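Long-range contacts in ABC transporter substrate-binding protein (Rhizobium radiobacter, PDB 6TFX), which binds the mannityl-opine mannopinic acid as a periplasmic solute-binding protein and probably delivers it to an ABC transporter for import: residues E5-A11 / E218-Q223; W79-Y83 / I147-A152; H254-T258 / F415-N419. One frame throughout, in Å; residues are numbered along the deposited sequence.

The three contacts sit far apart in this family 5 solute-binding protein. Contact 1 closes a long loop of chain, and contact 2 is nested inside it, with centres 28 Å apart and nearest atoms about 15 Å apart. Contact 3 follows in sequence, on the opposite side of the chain's centre from the other two: 38 Å from contact 1 and 40 Å from contact 2, centre to centre. Contacts 1 and 3 nevertheless reach the same large mixed sheet. Both come near the bound opine, the side chain of Gln223 lying about 6 Å and that of Phe415 about 7 Å from it. Contact 2 lies away from the opine and from the metal site of contact 3, which carries a magnesium-binding cysteine, Cys418.

Contact 1: residues E5-A11 / E218-Q223; sequences ELSMGVA and ELDVEQ
Two parallel strands, 5-10 and 221-223, run 4.6 Å apart at an angle of 11°. Both have extended backbones; just before the second strand, Asp220 turns helical (phi/psi -89/-25). Met8 pairs with Val221 (CA-CA 4.6 Å) and Gly9 with Glu222 (CA-CA 4.7 Å).

Backbone hydrogen bonds set this register. Ser7 O accepts from both Asp220 N (2.8 Å) and Val221 N (3.3 Å), Gly9 N donates to Val221 O (2.9 Å), and Gln223 N donates to Gly9 O (2.9 Å). Two side chains extend the pattern: Asp220 OD2 (chi1 m) takes Ser7 N at 2.9 Å while its OD1 meets Lys3 in a salt bridge, and Gln223 (chi1 and chi2 t) brings OE1 to Ala11 N at 2.8 Å.

Among the apolar groups, Met8 (p, t, m) and Val221 (t) share one face, CB to CB 3.9 Å, where Trp464 of strand 454-467 touches both. Across the other face Leu219 CD2 lies 3.7 Å from Gly9 N; an ideal CB on Gly9 would stand 2.5 Å from Leu219 CD1.

Strand 198-203 flanks 5-10 in parallel, so strand 198-203, helix 207-215 and strand 221-223 form a beta-alpha-beta crossover with 5-10 between its strands. With side-chain carboxylate and amide oxygens standing in for carbonyls, the pairing of backbone NH groups runs beyond the short second strand at both ends.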
loop_
_atom_site.group_PDB
_atom_site.type_symbol
_atom_site.label_atom_id
_atom_site.label_comp_id
_atom_site.label_asym_id
_atom_site.label_seq_id
_atom_site.Cartn_x
_atom_site.Cartn_y
_atom_site.Cartn_z
ATOM N N GLU A 5 1.852 25.362 11.885
ATOM C CA GLU A 5 2.847 24.291 11.847
ATOM C C GLU A 5 2.229 23.010 12.416
ATOM O O GLU A 5 1.747 23.026 13.557
ATOM C CB GLU A 5 4.112 24.677 12.634
ATOM C CG GLU A 5 4.765 25.957 12.121
ATOM C CD GLU A 5 6.161 26.287 12.615
ATOM O OE1 GLU A 5 6.600 25.708 13.636
ATOM O OE2 GLU A 5 6.817 27.140 11.978
ATOM N N LEU A 6 2.240 21.930 11.610
ATOM C CA LEU A 6 1.693 20.627 12.005
ATOM C C LEU A 6 2.827 19.649 12.295
ATOM O O LEU A 6 3.712 19.473 11.464
ATOM C CB LEU A 6 0.787 20.050 10.901
ATOM C CG LEU A 6 -0.052 18.806 11.268
ATOM C CD1 LEU A 6 -1.308 18.744 10.440
ATOM C CD2 LEU A 6 0.726 17.518 11.048
ATOM N N SER A 7 2.793 19.001 13.484
ATOM C CA SER A 7 3.791 18.004 13.851
ATOM C C SER A 7 3.070 16.651 13.872
ATOM O O SER A 7 2.008 16.516 14.503
ATOM C CB SER A 7 4.425 18.285 15.209
ATOM O OG SER A 7 5.203 19.469 15.151
ATOM N N MET A 8 3.649 15.650 13.199
ATOM C CA MET A 8 3.059 14.306 13.171
ATOM C C MET A 8 4.086 13.231 13.458
ATOM O O MET A 8 5.214 13.327 12.977
ATOM C CB MET A 8 2.303 14.032 11.878
ATOM C CG MET A 8 3.089 14.257 10.634
ATOM S SD MET A 8 2.010 14.213 9.159
ATOM C CE MET A 8 1.386 12.591 9.230
ATOM N N GLY A 9 3.692 12.240 14.256
ATOM C CA GLY A 9 4.571 11.147 14.650
ATOM C C GLY A 9 4.128 9.882 13.957
ATOM O O GLY A 9 2.949 9.533 14.026
ATOM N N VAL A 10 5.066 9.198 13.279
ATOM C CA VAL A 10 4.746 8.010 12.486
ATOM C C VAL A 10 5.556 6.805 12.888
ATOM O O VAL A 10 6.619 6.944 13.490
ATOM C CB VAL A 10 4.850 8.281 10.961
ATOM C CG1 VAL A 10 4.065 9.546 10.565
ATOM C CG2 VAL A 10 6.309 8.389 10.513
ATOM N N ALA A 11 5.044 5.609 12.532
ATOM C CA ALA A 11 5.697 4.332 12.830
ATOM C C ALA A 11 6.641 4.014 11.679
ATOM O O ALA A 11 6.342 3.198 10.803
ATOM C CB ALA A 11 4.662 3.230 12.993
ATOM N N GLU A 218 3.519 17.477 22.007
ATOM C CA GLU A 218 4.576 17.657 20.998
ATOM C C GLU A 218 4.035 17.339 19.591
ATOM O O GLU A 218 4.587 17.816 18.597
ATOM C CB GLU A 218 5.763 16.712 21.254
ATOM C CG GLU A 218 6.602 17.027 22.477
ATOM C CD GLU A 218 7.606 15.946 22.833
ATOM O OE1 GLU A 218 8.185 15.327 21.908
ATOM O OE2 GLU A 218 7.811 15.720 24.048
ATOM N N LEU A 219 3.002 16.485 19.510
ATOM C CA LEU A 219 2.432 16.063 18.226
ATOM C C LEU A 219 0.983 16.458 18.106
ATOM O O LEU A 219 0.210 16.305 19.054
ATOM C CB LEU A 219 2.527 14.518 18.040
ATOM C CG LEU A 219 3.895 13.843 18.160
ATOM C CD1 LEU A 219 3.755 12.316 18.156
ATOM C CD2 LEU A 219 4.837 14.303 17.061
ATOM N N ASP A 220 0.589 16.894 16.915
ATOM C CA ASP A 220 -0.812 17.174 16.635
ATOM C C ASP A 220 -1.493 15.903 16.110
ATOM O O ASP A 220 -2.718 15.770 16.185
ATOM C CB ASP A 220 -0.912 18.281 15.592
ATOM C CG ASP A 220 -0.207 19.542 16.057
ATOM O OD1 ASP A 220 -0.650 20.127 17.077
ATOM O OD2 ASP A 220 0.807 19.935 15.411
ATOM N N VAL A 221 -0.699 15.004 15.521
ATOM C CA VAL A 221 -1.188 13.746 14.942
ATOM C C VAL A 221 -0.215 12.649 15.299
ATOM O O VAL A 221 0.994 12.854 15.217
ATOM C CB VAL A 221 -1.282 13.851 13.387
ATOM C CG1 VAL A 221 -1.671 12.512 12.735
ATOM C CG2 VAL A 221 -2.243 14.940 12.963
ATOM N N GLU A 222 -0.732 11.455 15.613
ATOM C CA GLU A 222 0.147 10.313 15.825
ATOM C C GLU A 222 -0.450 9.059 15.232
ATOM O O GLU A 222 -1.669 8.846 15.309
ATOM C CB GLU A 222 0.522 10.103 17.295
ATOM C CG GLU A 222 -0.589 9.514 18.151
ATOM C CD GLU A 222 -0.165 8.666 19.335
ATOM O OE1 GLU A 222 -0.980 8.535 20.273
ATOM O OE2 GLU A 222 0.963 8.126 19.330
ATOM N N GLN A 223 0.396 8.254 14.608
ATOM C CA GLN A 223 -0.049 6.960 14.102
ATOM C C GLN A 223 -0.333 6.067 15.309
ATOM O O GLN A 223 0.412 6.084 16.307
ATOM C CB GLN A 223 1.035 6.331 13.228
ATOM C CG GLN A 223 0.585 5.033 12.551
ATOM C CD GLN A 223 1.541 4.573 11.493
ATOM O OE1 GLN A 223 2.571 5.212 11.214
ATOM N NE2 GLN A 223 1.204 3.442 10.846
#

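Contact 2: residues W79-Y83 / I147-A152; sequences WQGGY and IIPKKA
Trp79 opens the contact with its CA-to-CB bond directed at 147-152 (chi1 -75°, chi2 117°), its CA 7.5 Å from that of Pro149. Its indole lies flat against the proline: Pro149 CG sits 3.6 Å from the centroid of the six-membered ring, 10° off the normal, a CH-pi contact, and Trp79 CE2 is 3.6 Å from Pro149 CB. At the far end of the ring, Trp79 CH2 comes within 3.9 Å of Ile147 CG2 and, near the ring plane, 3.5 Å of Ile147 O. Asp90 receives the hydrogen bond from Trp79 NE1 and also accepts from Lys150 N. Pro149 is the N-cap residue of helix 150-156, so the contact packs the loop between strand 68-73 and helix 88-98 against a helix start. Beyond Gln80, Gly81 (67/12) and Gly82 (88/15) have positive phi and turn the chain back, out of reach of 147-152. Tyr83 (chi1 -80°, chi2 -87°) then meets the first helical turn. Its ring face covers Ala152, whose CB lies 4.0 Å from the centroid and 3.7 Å from Tyr83 CE1, while Lys151 CB is 4.4 Å from Tyr83 CD1, and Lys151 CE is 4.2 Å from Tyr83 O.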
loop_
_atom_site.group_PDB
_atom_site.type_symbol
_atom_site.label_atom_id
_atom_site.label_comp_id
_atom_site.label_asym_id
_atom_site.label_seq_id
_atom_site.Cartn_x
_atom_site.Cartn_y
_atom_site.Cartn_z
ATOM N N TRP A 79 5.940 23.534 -10.983
ATOM C CA TRP A 79 6.708 22.592 -10.196
ATOM C C TRP A 79 7.215 23.335 -8.967
ATOM O O TRP A 79 7.407 24.545 -9.019
ATOM C CB TRP A 79 7.939 22.113 -10.985
ATOM C CG TRP A 79 7.615 21.140 -12.076
ATOM C CD1 TRP A 79 7.801 21.312 -13.417
ATOM C CD2 TRP A 79 7.101 19.802 -11.904
ATOM N NE1 TRP A 79 7.450 20.154 -14.094
ATOM C CE2 TRP A 79 6.985 19.229 -13.190
ATOM C CE3 TRP A 79 6.700 19.045 -10.784
ATOM C CZ2 TRP A 79 6.468 17.932 -13.390
ATOM C CZ3 TRP A 79 6.201 17.762 -10.978
ATOM C CH2 TRP A 79 6.105 17.213 -12.269
ATOM N N GLN A 80 7.493 22.600 -7.892
ATOM C CA GLN A 80 8.146 23.182 -6.721
ATOM C C GLN A 80 9.594 23.541 -7.115
ATOM O O GLN A 80 10.115 22.999 -8.085
ATOM C CB GLN A 80 8.256 22.116 -5.636
ATOM C CG GLN A 80 6.904 21.806 -4.972
ATOM C CD GLN A 80 6.826 20.401 -4.432
ATOM O OE1 GLN A 80 7.824 19.672 -4.346
ATOM N NE2 GLN A 80 5.604 19.973 -4.103
ATOM N N GLY A 81 10.233 24.395 -6.314
ATOM C CA GLY A 81 11.643 24.738 -6.448
ATOM C C GLY A 81 12.085 25.509 -7.677
ATOM O O GLY A 81 13.291 25.651 -7.890
ATOM N N GLY A 82 11.158 26.044 -8.457
ATOM C CA GLY A 82 11.509 26.860 -9.628
ATOM C C GLY A 82 11.730 26.097 -10.925
ATOM O O GLY A 82 12.243 26.672 -11.893
ATOM N N TYR A 83 11.288 24.820 -10.995
ATOM C CA TYR A 83 11.437 24.028 -12.227
ATOM C C TYR A 83 10.477 24.462 -13.346
ATOM O O TYR A 83 10.576 23.939 -14.449
ATOM C CB TYR A 83 11.339 22.528 -11.939
ATOM C CG TYR A 83 12.641 21.989 -11.398
ATOM C CD1 TYR A 83 13.646 21.553 -12.256
ATOM C CD2 TYR A 83 12.875 21.921 -10.027
ATOM C CE1 TYR A 83 14.856 21.069 -11.763
ATOM C CE2 TYR A 83 14.080 21.435 -9.523
ATOM C CZ TYR A 83 15.077 21.030 -10.397
ATOM O OH TYR A 83 16.253 20.498 -9.913
ATOM N N ILE A 147 3.153 12.316 -11.146
ATOM C CA ILE A 147 3.973 12.943 -12.177
ATOM C C ILE A 147 5.198 13.601 -11.554
ATOM O O ILE A 147 5.087 14.337 -10.581
ATOM C CB ILE A 147 3.145 13.936 -13.028
ATOM C CG1 ILE A 147 1.853 13.284 -13.583
ATOM C CG2 ILE A 147 3.989 14.585 -14.148
ATOM C CD1 ILE A 147 2.054 12.003 -14.467
ATOM N N ILE A 148 6.359 13.345 -12.151
ATOM C CA ILE A 148 7.626 13.942 -11.712
ATOM C C ILE A 148 8.252 14.803 -12.842
ATOM O O ILE A 148 7.884 14.620 -14.012
ATOM C CB ILE A 148 8.630 12.906 -11.150
ATOM C CG1 ILE A 148 9.274 12.055 -12.276
ATOM C CG2 ILE A 148 7.964 12.033 -10.078
ATOM C CD1 ILE A 148 10.330 11.051 -11.790
ATOM N N PRO A 149 9.200 15.715 -12.511
ATOM C CA PRO A 149 9.759 16.590 -13.552
ATOM C C PRO A 149 10.892 15.913 -14.301
ATOM O O PRO A 149 11.837 15.426 -13.687
ATOM C CB PRO A 149 10.235 17.840 -12.786
ATOM C CG PRO A 149 10.014 17.549 -11.329
ATOM C CD PRO A 149 9.712 16.092 -11.176
ATOM N N LYS A 150 10.789 15.900 -15.635
ATOM C CA LYS A 150 11.806 15.329 -16.509
ATOM C C LYS A 150 13.183 15.914 -16.175
ATOM O O LYS A 150 14.123 15.154 -15.950
ATOM C CB LYS A 150 11.438 15.641 -17.973
ATOM C CG LYS A 150 12.299 14.947 -19.023
ATOM C CD LYS A 150 11.774 15.341 -20.396
ATOM C CE LYS A 150 12.414 14.607 -21.544
ATOM N NZ LYS A 150 11.786 15.008 -22.838
ATOM N N LYS A 151 13.299 17.253 -16.121
ATOM C CA LYS A 151 14.606 17.903 -15.856
ATOM C C LYS A 151 15.186 17.572 -14.497
ATOM O O LYS A 151 16.401 17.334 -14.392
ATOM C CB LYS A 151 14.514 19.422 -15.981
ATOM C CG LYS A 151 14.158 19.963 -17.361
ATOM C CD LYS A 151 14.544 21.451 -17.510
ATOM C CE LYS A 151 13.838 22.463 -16.620
ATOM N NZ LYS A 151 13.874 23.827 -17.204
ATOM N N ALA A 152 14.342 17.542 -13.458
ATOM C CA ALA A 152 14.820 17.251 -12.107
ATOM C C ALA A 152 15.288 15.815 -11.972
ATOM O O ALA A 152 16.356 15.567 -11.401
ATOM C CB ALA A 152 13.743 17.560 -11.090
#

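Contact 3: residues H254-T258 / F415-N419; sequences HINIT and FSHCN. With MG (magnesium ion), chain G; EDO (1,2-ethanediol), chain D.
Ser416 is the residue most covered here, its CA 4.0 Å from that of Asn256, just past the end of strand 240-255; the end-to-end directions of 254-258 and 415-418 are 65° apart. Its carbonyl carries the direct hydrogen bond between the segments, Ile257 N to Ser416 O at 3.0 Å, and Ser416 CA makes a CA-H...O contact with Ile255 O at 3.1 Å. His254 (chi1 -65°, chi2 -88°) packs CB on Phe415 CB at 3.8 Å; water 1 joins its ND1 (2.8 Å) to Ser416 N (3.1 Å), whose proton it accepts. His417 takes a left-handed backbone (66/31), which swings the chain on to Cys418. Cys418 SG binds magnesium at 2.1 Å and Cys453 supplies the second sulfur of this two-cysteine metal site. The imidazole of His417 is hydrogen-bonded to Glu405 and Asp377; its CD2 lies 3.3 Å from Asn256 ND2, and its CB 4.0 Å from Thr258 CG2. Asn256 OD1 closes an Asx turn on Thr258 N (2.9 Å) and also accepts from Thr258 OG1 (2.7 Å).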
loop_
_atom_site.group_PDB
_atom_site.type_symbol
_atom_site.label_atom_id
_atom_site.label_comp_id
_atom_site.label_asym_id
_atom_site.label_seq_id
_atom_site.Cartn_x
_atom_site.Cartn_y
_atom_site.Cartn_z
ATOM N N HIS A 254 2.626 -15.485 3.294
ATOM C CA HIS A 254 2.910 -15.973 1.943
ATOM C C HIS A 254 3.988 -17.025 2.118
ATOM O O HIS A 254 5.065 -16.705 2.624
ATOM C CB HIS A 254 3.453 -14.851 1.061
ATOM C CG HIS A 254 2.434 -13.782 0.844
ATOM N ND1 HIS A 254 1.528 -13.855 -0.207
ATOM C CD2 HIS A 254 2.200 -12.659 1.561
ATOM C CE1 HIS A 254 0.755 -12.781 -0.091
ATOM N NE2 HIS A 254 1.117 -12.020 0.947
ATOM N N ILE A 255 3.700 -18.265 1.729
ATOM C CA ILE A 255 4.656 -19.374 1.955
ATOM C C ILE A 255 5.376 -19.675 0.651
ATOM O O ILE A 255 4.703 -19.961 -0.342
ATOM C CB ILE A 255 3.902 -20.650 2.449
ATOM C CG1 ILE A 255 3.126 -20.388 3.783
ATOM C CG2 ILE A 255 4.876 -21.843 2.584
ATOM C CD1 ILE A 255 2.046 -21.563 4.029
ATOM N N ASN A 256 6.716 -19.725 0.673
ATOM C CA ASN A 256 7.443 -20.062 -0.549
ATOM C C ASN A 256 7.253 -21.560 -0.762
ATOM O O ASN A 256 7.899 -22.377 -0.092
ATOM C CB ASN A 256 8.928 -19.680 -0.461
ATOM C CG ASN A 256 9.649 -19.926 -1.752
ATOM O OD1 ASN A 256 9.254 -20.771 -2.557
ATOM N ND2 ASN A 256 10.730 -19.211 -1.970
ATOM N N ILE A 257 6.362 -21.906 -1.719
ATOM C CA ILE A 257 5.996 -23.308 -1.986
ATOM C C ILE A 257 7.108 -24.122 -2.650
ATOM O O ILE A 257 6.937 -25.331 -2.823
ATOM C CB ILE A 257 4.689 -23.380 -2.802
ATOM C CG1 ILE A 257 4.906 -22.819 -4.226
ATOM C CG2 ILE A 257 3.538 -22.641 -2.027
ATOM C CD1 ILE A 257 3.721 -23.032 -5.184
ATOM N N THR A 258 8.237 -23.488 -3.034
ATOM C CA THR A 258 9.303 -24.246 -3.697
ATOM C C THR A 258 10.375 -24.690 -2.706
ATOM O O THR A 258 11.284 -25.414 -3.103
ATOM C CB THR A 258 9.953 -23.395 -4.813
ATOM O OG1 THR A 258 10.691 -22.332 -4.225
ATOM C CG2 THR A 258 8.938 -22.839 -5.807
ATOM N N PHE A 415 5.596 -13.550 -3.192
ATOM C CA PHE A 415 6.580 -14.190 -2.296
ATOM C C PHE A 415 6.381 -15.683 -2.186
ATOM O O PHE A 415 7.315 -16.390 -1.794
ATOM C CB PHE A 415 6.469 -13.595 -0.893
ATOM C CG PHE A 415 6.747 -12.110 -0.886
ATOM C CD1 PHE A 415 8.029 -11.624 -1.146
ATOM C CD2 PHE A 415 5.731 -11.198 -0.618
ATOM C CE1 PHE A 415 8.281 -10.248 -1.154
ATOM C CE2 PHE A 415 5.996 -9.827 -0.595
ATOM C CZ PHE A 415 7.257 -9.362 -0.894
ATOM N N SER A 416 5.163 -16.165 -2.464
ATOM C CA SER A 416 4.879 -17.599 -2.351
ATOM C C SER A 416 5.365 -18.379 -3.554
ATOM O O SER A 416 5.426 -19.608 -3.490
ATOM C CB SER A 416 3.378 -17.823 -2.168
ATOM O OG SER A 416 2.689 -17.394 -3.330
ATOM N N HIS A 417 5.688 -17.679 -4.669
ATOM C CA HIS A 417 6.070 -18.321 -5.932
ATOM C C HIS A 417 4.877 -19.108 -6.514
ATOM O O HIS A 417 5.041 -20.111 -7.211
ATOM C CB HIS A 417 7.358 -19.158 -5.791
ATOM C CG HIS A 417 8.547 -18.304 -5.460
ATOM N ND1 HIS A 417 9.532 -18.053 -6.395
ATOM C CD2 HIS A 417 8.880 -17.680 -4.302
ATOM C CE1 HIS A 417 10.405 -17.252 -5.797
ATOM N NE2 HIS A 417 10.073 -17.017 -4.533
ATOM N N CYS A 418 3.657 -18.596 -6.233
ATOM C CA CYS A 418 2.392 -19.177 -6.693
ATOM C C CYS A 418 2.367 -19.162 -8.240
ATOM O O CYS A 418 2.808 -18.188 -8.859
ATOM C CB CYS A 418 1.243 -18.357 -6.113
ATOM S SG CYS A 418 -0.414 -18.857 -6.674
ATOM N N ASN A 419 1.830 -20.231 -8.856
ATOM C CA ASN A 419 1.630 -20.262 -10.305
ATOM C C ASN A 419 0.288 -20.935 -10.673
ATOM O O ASN A 419 -0.122 -20.883 -11.838
ATOM C CB ASN A 419 2.809 -20.920 -11.032
ATOM C CG ASN A 419 3.037 -22.388 -10.735
ATOM O OD1 ASN A 419 2.408 -23.000 -9.861
ATOM N ND2 ASN A 419 3.965 -22.986 -11.459
HETATM MG MG MG G . -0.229 -20.589 -5.406
HETATM C C1 EDO D . 14.401 -24.017 -4.469
HETATM O O1 EDO D . 14.156 -25.109 -3.601
HETATM C C2 EDO D . 14.904 -22.816 -3.643
HETATM O O2 EDO D . 15.429 -21.818 -4.494
HETATM O O HOH W 1 2.466 -14.721 -2.718
#